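Glycosyl hydrolase 25 (Streptococcus pneumoniae, PDB 4FF5) probably hydrolyses glycosidic bonds of peptidoglycan as a family 25 glycosyl hydrolase, and acts as an outer-surface virulence factor in host-cell invasion. Local coordinates at residues A[72-83]-A[111-122]. Sequence-based numbering, arbitrary orientation.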
ATOM      1  N   SER A  72      13.319 -10.517   2.106  1.00 28.00           N
ATOM      2  CA  SER A  72      12.410 -11.217   1.175  1.00 29.74           C
ATOM      3  C   SER A  72      11.980 -12.615   1.635  1.00 31.09           C
ATOM      4  O   SER A  72      10.878 -13.085   1.285  1.00 30.69           O
ATOM      5  CB  SER A  72      13.026 -11.303  -0.229  1.00 30.35           C
ATOM      6  OG  SER A  72      14.146 -12.171  -0.233  1.00 30.85           O
ATOM      7  N   GLN A  73      12.841 -13.273   2.409  1.00 32.00           N
ATOM      8  CA  GLN A  73      12.506 -14.594   2.952  1.00 33.31           C
ATOM      9  C   GLN A  73      11.726 -14.507   4.281  1.00 32.78           C
ATOM     10  O   GLN A  73      11.207 -15.527   4.757  1.00 33.06           O
ATOM     11  CB  GLN A  73      13.739 -15.513   3.064  1.00 36.21           C
ATOM     12  CG  GLN A  73      14.544 -15.730   1.780  1.00 37.09           C
ATOM     13  CD  GLN A  73      13.704 -16.108   0.557  1.00 38.18           C
ATOM     14  OE1 GLN A  73      12.986 -17.110   0.554  1.00 38.70           O
ATOM     15  NE2 GLN A  73      13.816 -15.306  -0.503  1.00 39.34           N
ATOM     16  N   ASN A  74      11.610 -13.290   4.830  1.00 30.51           N
ATOM     17  CA  ASN A  74      10.851 -13.022   6.066  1.00 29.59           C
ATOM     18  C   ASN A  74       9.484 -12.333   5.828  1.00 26.75           C
ATOM     19  O   ASN A  74       8.779 -11.982   6.782  1.00 25.84           O
ATOM     20  CB  ASN A  74      11.705 -12.206   7.057  1.00 30.36           C
ATOM     21  CG  ASN A  74      12.856 -13.011   7.661  1.00 33.42           C
ATOM     22  OD1 ASN A  74      12.678 -14.150   8.058  1.00 35.10           O
ATOM     23  ND2 ASN A  74      14.038 -12.402   7.752  1.00 33.95           N
ATOM     24  N   ILE A  75       9.112 -12.144   4.562  1.00 24.62           N
ATOM     25  CA  ILE A  75       7.816 -11.540   4.218  1.00 23.17           C
ATOM     26  C   ILE A  75       7.064 -12.323   3.137  1.00 22.64           C
ATOM     27  O   ILE A  75       7.663 -13.106   2.393  1.00 22.72           O
ATOM     28  CB  ILE A  75       7.980 -10.051   3.799  1.00 22.93           C
ATOM     29  CG1 ILE A  75       8.784  -9.922   2.487  1.00 23.14           C
ATOM     30  CG2 ILE A  75       8.633  -9.259   4.930  1.00 21.88           C
ATOM     31  CD1 ILE A  75       8.837  -8.519   1.902  1.00 23.30           C
ATOM     32  N   SER A  76       5.755 -12.097   3.042  1.00 20.96           N
ATOM     33  CA  SER A  76       4.949 -12.723   2.009  1.00 21.11           C
ATOM     34  C   SER A  76       4.682 -11.793   0.831  1.00 20.74           C
ATOM     35  O   SER A  76       4.480 -12.246  -0.293  1.00 21.51           O
ATOM     36  CB  SER A  76       3.633 -13.256   2.601  1.00 20.98           C
ATOM     37  OG  SER A  76       2.934 -12.231   3.289  1.00 19.72           O
ATOM     38  N   GLY A  77       4.670 -10.492   1.096  1.00 20.15           N
ATOM     39  CA  GLY A  77       4.398  -9.482   0.063  1.00 18.54           C
ATOM     40  C   GLY A  77       4.789  -8.096   0.557  1.00 17.39           C
ATOM     41  O   GLY A  77       5.086  -7.895   1.752  1.00 16.86           O
ATOM     42  N   ALA A  78       4.809  -7.133  -0.360  1.00 16.29           N
ATOM     43  CA  ALA A  78       5.219  -5.773  -0.006  1.00 15.25           C
ATOM     44  C   ALA A  78       4.367  -4.763  -0.762  1.00 14.43           C
ATOM     45  O   ALA A  78       3.963  -5.009  -1.899  1.00 15.13           O
ATOM     46  CB  ALA A  78       6.687  -5.558  -0.322  1.00 15.47           C
ATOM     47  N   ILE A  79       4.091  -3.633  -0.124  1.00 13.23           N
ATOM     48  CA  ILE A  79       3.356  -2.559  -0.756  1.00 12.37           C
ATOM     49  C   ILE A  79       4.213  -1.303  -0.675  1.00 12.14           C
ATOM     50  O   ILE A  79       4.499  -0.808   0.417  1.00 11.95           O
ATOM     51  CB  ILE A  79       1.988  -2.327  -0.082  1.00 11.78           C
ATOM     52  CG1 ILE A  79       1.189  -3.637  -0.004  1.00 12.16           C
ATOM     53  CG2 ILE A  79       1.190  -1.301  -0.863  1.00 11.65           C
ATOM     54  CD1 ILE A  79      -0.226  -3.450   0.531  1.00 11.69           C
ATOM     55  N   VAL A  80       4.591  -0.781  -1.836  1.00 12.24           N
ATOM     56  CA  VAL A  80       5.660   0.244  -1.922  1.00 12.46           C
ATOM     57  C   VAL A  80       5.083   1.630  -2.285  1.00 12.51           C
ATOM     58  O   VAL A  80       4.272   1.743  -3.207  1.00 13.13           O
ATOM     59  CB  VAL A  80       6.733  -0.187  -2.971  1.00 12.56           C
ATOM     60  CG1 VAL A  80       7.761   0.925  -3.227  1.00 12.44           C
ATOM     61  CG2 VAL A  80       7.463  -1.443  -2.492  1.00 12.83           C
ATOM     62  N   ARG A  81       5.503   2.678  -1.585  1.00 12.60           N
ATOM     63  CA  ARG A  81       5.009   4.021  -1.882  1.00 12.94           C
ATOM     64  C   ARG A  81       5.665   4.564  -3.141  1.00 13.02           C
ATOM     65  O   ARG A  81       6.887   4.532  -3.252  1.00 13.18           O
ATOM     66  CB  ARG A  81       5.296   4.990  -0.750  1.00 12.98           C
ATOM     67  CG  ARG A  81       4.518   6.285  -0.919  1.00 13.35           C
ATOM     68  CD  ARG A  81       4.808   7.267   0.202  1.00 13.92           C
ATOM     69  NE  ARG A  81       6.127   7.901   0.077  1.00 14.80           N
ATOM     70  CZ  ARG A  81       6.541   8.929   0.819  1.00 15.46           C
ATOM     71  NH1 ARG A  81       5.729   9.466   1.720  1.00 15.67           N
ATOM     72  NH2 ARG A  81       7.767   9.437   0.657  1.00 15.61           N
ATOM     73  N   VAL A  82       4.853   5.049  -4.075  1.00 13.34           N
ATOM     74  CA  VAL A  82       5.365   5.650  -5.328  1.00 14.14           C
ATOM     75  C   VAL A  82       5.141   7.177  -5.352  1.00 15.32           C
ATOM     76  O   VAL A  82       5.973   7.954  -5.853  1.00 14.81           O
ATOM     77  CB  VAL A  82       4.751   4.917  -6.553  1.00 13.96           C
ATOM     78  CG1 VAL A  82       5.136   5.564  -7.890  1.00 14.00           C
ATOM     79  CG2 VAL A  82       5.214   3.465  -6.546  1.00 13.98           C
ATOM     80  N   HIS A  83       4.017   7.616  -4.785  1.00 16.62           N
ATOM     81  CA  HIS A  83       3.690   9.029  -4.796  1.00 18.95           C
ATOM     82  C   HIS A  83       3.198   9.498  -3.452  1.00 19.97           C
ATOM     83  O   HIS A  83       2.424   8.806  -2.786  1.00 18.70           O
ATOM     84  CB  HIS A  83       2.625   9.266  -5.865  1.00 20.65           C
ATOM     85  CG  HIS A  83       2.455  10.709  -6.269  1.00 22.82           C
ATOM     86  ND1 HIS A  83       1.479  11.483  -5.784  1.00 23.36           N
ATOM     87  CD2 HIS A  83       3.185  11.507  -7.147  1.00 24.52           C
ATOM     88  CE1 HIS A  83       1.557  12.708  -6.323  1.00 24.08           C
ATOM     89  NE2 HIS A  83       2.607  12.728  -7.149  1.00 26.47           N
ATOM     90  N   LEU A 111      12.853  -6.331  -4.586  1.00 21.19           N
ATOM     91  CA  LEU A 111      11.931  -7.313  -4.069  1.00 21.09           C
ATOM     92  C   LEU A 111      11.418  -8.209  -5.180  1.00 21.56           C
ATOM     93  O   LEU A 111      11.292  -9.437  -5.001  1.00 22.22           O
ATOM     94  CB  LEU A 111      10.774  -6.582  -3.353  1.00 21.15           C
ATOM     95  CG  LEU A 111      10.662  -6.493  -1.820  1.00 21.97           C
ATOM     96  CD1 LEU A 111      11.862  -6.900  -0.967  1.00 22.16           C
ATOM     97  CD2 LEU A 111      10.077  -5.155  -1.366  1.00 20.80           C
ATOM     98  N   GLN A 112      11.120  -7.620  -6.334  1.00 21.91           N
ATOM     99  CA  GLN A 112      10.620  -8.412  -7.462  1.00 23.31           C
ATOM    100  C   GLN A 112      11.660  -9.426  -7.941  1.00 24.41           C
ATOM    101  O   GLN A 112      11.312 -10.548  -8.301  1.00 24.65           O
ATOM    102  CB  GLN A 112      10.186  -7.518  -8.618  1.00 22.68           C
ATOM    103  CG  GLN A 112       8.851  -6.855  -8.351  1.00 22.74           C
ATOM    104  CD  GLN A 112       8.313  -6.096  -9.531  1.00 23.00           C
ATOM    105  OE1 GLN A 112       9.066  -5.602 -10.376  1.00 24.00           O
ATOM    106  NE2 GLN A 112       7.000  -5.989  -9.598  1.00 22.58           N
ATOM    107  N   LYS A 113      12.930  -9.025  -7.928  1.00 25.18           N
ATOM    108  CA  LYS A 113      14.012  -9.913  -8.371  1.00 27.18           C
ATOM    109  C   LYS A 113      14.144 -11.100  -7.424  1.00 28.03           C
ATOM    110  O   LYS A 113      14.662 -12.139  -7.806  1.00 28.24           O
ATOM    111  CB  LYS A 113      15.333  -9.159  -8.496  1.00 27.34           C
ATOM    112  CG  LYS A 113      16.017  -8.819  -7.180  1.00 27.81           C
ATOM    113  N   ARG A 114      13.619 -10.954  -6.208  1.00 28.24           N
ATOM    114  CA  ARG A 114      13.649 -12.036  -5.220  1.00 27.81           C
ATOM    115  C   ARG A 114      12.286 -12.734  -5.114  1.00 27.42           C
ATOM    116  O   ARG A 114      11.993 -13.417  -4.127  1.00 27.06           O
ATOM    117  CB  ARG A 114      14.166 -11.518  -3.874  1.00 27.95           C
ATOM    118  CG  ARG A 114      15.621 -11.054  -3.936  1.00 29.05           C
ATOM    119  CD  ARG A 114      16.015 -10.228  -2.720  1.00 28.05           C
ATOM    120  NE  ARG A 114      17.450  -9.922  -2.689  1.00 29.11           N
ATOM    121  CZ  ARG A 114      18.023  -8.916  -3.345  1.00 28.86           C
ATOM    122  NH1 ARG A 114      17.300  -8.110  -4.113  1.00 28.71           N
ATOM    123  NH2 ARG A 114      19.333  -8.712  -3.245  1.00 29.49           N
ATOM    124  N   ASN A 115      11.483 -12.583  -6.172  1.00 27.21           N
ATOM    125  CA  ASN A 115      10.202 -13.275  -6.340  1.00 27.71           C
ATOM    126  C   ASN A 115       9.114 -12.865  -5.346  1.00 26.43           C
ATOM    127  O   ASN A 115       8.114 -13.559  -5.219  1.00 28.22           O
ATOM    128  CB  ASN A 115      10.379 -14.807  -6.349  1.00 29.28           C
ATOM    129  CG  ASN A 115      10.836 -15.340  -7.697  1.00 31.65           C
ATOM    130  OD1 ASN A 115      11.263 -14.584  -8.564  1.00 32.74           O
ATOM    131  ND2 ASN A 115      10.765 -16.664  -7.872  1.00 33.28           N
ATOM    132  N   VAL A 116       9.319 -11.754  -4.636  1.00 24.83           N
ATOM    133  CA  VAL A 116       8.285 -11.205  -3.738  1.00 23.18           C
ATOM    134  C   VAL A 116       7.277 -10.450  -4.588  1.00 22.34           C
ATOM    135  O   VAL A 116       7.664  -9.645  -5.453  1.00 21.32           O
ATOM    136  CB  VAL A 116       8.863 -10.219  -2.685  1.00 22.73           C
ATOM    137  CG1 VAL A 116       7.769  -9.697  -1.746  1.00 21.88           C
ATOM    138  CG2 VAL A 116       9.997 -10.847  -1.900  1.00 23.16           C
ATOM    139  N   PRO A 117       5.975 -10.690  -4.357  1.00 21.52           N
ATOM    140  CA  PRO A 117       5.033  -9.873  -5.095  1.00 21.18           C
ATOM    141  C   PRO A 117       4.904  -8.485  -4.447  1.00 20.12           C
ATOM    142  O   PRO A 117       4.939  -8.351  -3.216  1.00 19.73           O
ATOM    143  CB  PRO A 117       3.743 -10.684  -5.024  1.00 21.70           C
ATOM    144  CG  PRO A 117       3.847 -11.432  -3.741  1.00 21.93           C
ATOM    145  CD  PRO A 117       5.302 -11.718  -3.539  1.00 22.38           C
ATOM    146  N   VAL A 118       4.765  -7.468  -5.293  1.00 18.81           N
ATOM    147  CA  VAL A 118       4.848  -6.091  -4.855  1.00 17.28           C
ATOM    148  C   VAL A 118       3.677  -5.325  -5.447  1.00 16.49           C
ATOM    149  O   VAL A 118       3.427  -5.382  -6.657  1.00 17.19           O
ATOM    150  CB  VAL A 118       6.169  -5.433  -5.340  1.00 17.02           C
ATOM    151  CG1 VAL A 118       6.246  -3.974  -4.903  1.00 16.24           C
ATOM    152  CG2 VAL A 118       7.373  -6.209  -4.820  1.00 17.11           C
ATOM    153  N   ALA A 119       2.966  -4.619  -4.579  1.00 15.37           N
ATOM    154  CA  ALA A 119       1.919  -3.702  -4.972  1.00 14.88           C
ATOM    155  C   ALA A 119       2.434  -2.301  -4.687  1.00 14.33           C
ATOM    156  O   ALA A 119       3.524  -2.147  -4.127  1.00 14.24           O
ATOM    157  CB  ALA A 119       0.661  -3.995  -4.161  1.00 14.72           C
ATOM    158  N   VAL A 120       1.659  -1.278  -5.049  1.00 14.25           N
ATOM    159  CA  VAL A 120       2.112   0.086  -4.861  1.00 13.57           C
ATOM    160  C   VAL A 120       1.033   0.934  -4.190  1.00 13.05           C
ATOM    161  O   VAL A 120      -0.141   0.581  -4.238  1.00 13.23           O
ATOM    162  CB  VAL A 120       2.561   0.753  -6.199  1.00 13.37           C
ATOM    163  CG1 VAL A 120       3.886   0.146  -6.699  1.00 13.64           C
ATOM    164  CG2 VAL A 120       1.447   0.726  -7.253  1.00 14.12           C
ATOM    165  N   TYR A 121       1.425   2.061  -3.601  1.00 12.85           N
ATOM    166  CA  TYR A 121       0.444   3.011  -3.057  1.00 12.69           C
ATOM    167  C   TYR A 121       0.807   4.479  -3.286  1.00 13.00           C
ATOM    168  O   TYR A 121       1.967   4.820  -3.489  1.00 13.59           O
ATOM    169  CB  TYR A 121       0.144   2.739  -1.557  1.00 12.38           C
ATOM    170  CG  TYR A 121       1.137   3.265  -0.502  1.00 12.40           C
ATOM    171  CD1 TYR A 121       0.964   4.530   0.074  1.00 12.48           C
ATOM    172  CD2 TYR A 121       2.174   2.455  -0.022  1.00 12.74           C
ATOM    173  CE1 TYR A 121       1.831   5.002   1.050  1.00 12.91           C
ATOM    174  CE2 TYR A 121       3.030   2.897   0.979  1.00 12.87           C
ATOM    175  CZ  TYR A 121       2.860   4.174   1.494  1.00 12.71           C
ATOM    176  OH  TYR A 121       3.694   4.597   2.475  1.00 12.95           O
ATOM    177  N   ALA A 122      -0.201   5.334  -3.222  1.00 13.28           N
ATOM    178  CA  ALA A 122      -0.017   6.783  -3.312  1.00 13.55           C
ATOM    179  C   ALA A 122      -0.756   7.452  -2.177  1.00 14.04           C
ATOM    180  O   ALA A 122      -1.901   7.109  -1.912  1.00 12.90           O
ATOM    181  CB  ALA A 122      -0.543   7.296  -4.651  1.00 13.61           C
TER
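Val116 is the bump that fills the hollow between helix end and strand start in 72-83: CG1 leans over Gly77 CA (3.8 Å) and meets Ile75 CD1, the two side chains crossing at about a right angle, while CG2 presses tightly on Ser72 CB (3.5 Å). CG1 lies anti to the backbone N (chi1 -178°) and faces Gly77, which leaves CG2, anti to the carbonyl carbon, facing Ser72. Arg114 lays CB and CD beside Ser72, and its guanidinium continues to salt bridges with Asp69 and Glu110. Leu111, whose O takes the Val116 N bond of the Schellman motif with Asn115 at C-prime, sets CD2 against Ala78 CB at 3.6 Å.

Beyond Pro117 the two chains run as parallel strands, laced by five backbone hydrogen bonds from Ala78 N to Pro117 O through Val82 N to Tyr121 O. On the face of Ala78 and Val118, Val80 CG2 meets Val118 CG1 (3.7 Å). The opposite face carries Ile79, Ala119, Arg81 and Tyr121. Tyr121 CG sits between the backbone N and the carbonyl carbon (chi1 81°), which swings the ring across to the neighbouring strand, where Arg81 CB sits over one face, 3.8 Å from the centroid, in a CH-pi contact; Ile79 CG2 touches Tyr121 CD2. The Arg81 chain passes the phenol and bends, carrying its head to Asp101. Val82 CG2 packs on Val120 CG1 (3.6 Å). A beta bulge after Arg81 shifts the register, pairing His83 with Ala122.

These are the second and third strands of the family's TIM barrel. Strands 54-57 and 151-155 flank the pair, Trp152 and Asp154 adjoin Tyr121, and helix 129-143 covers Val82, His83 and Ala122.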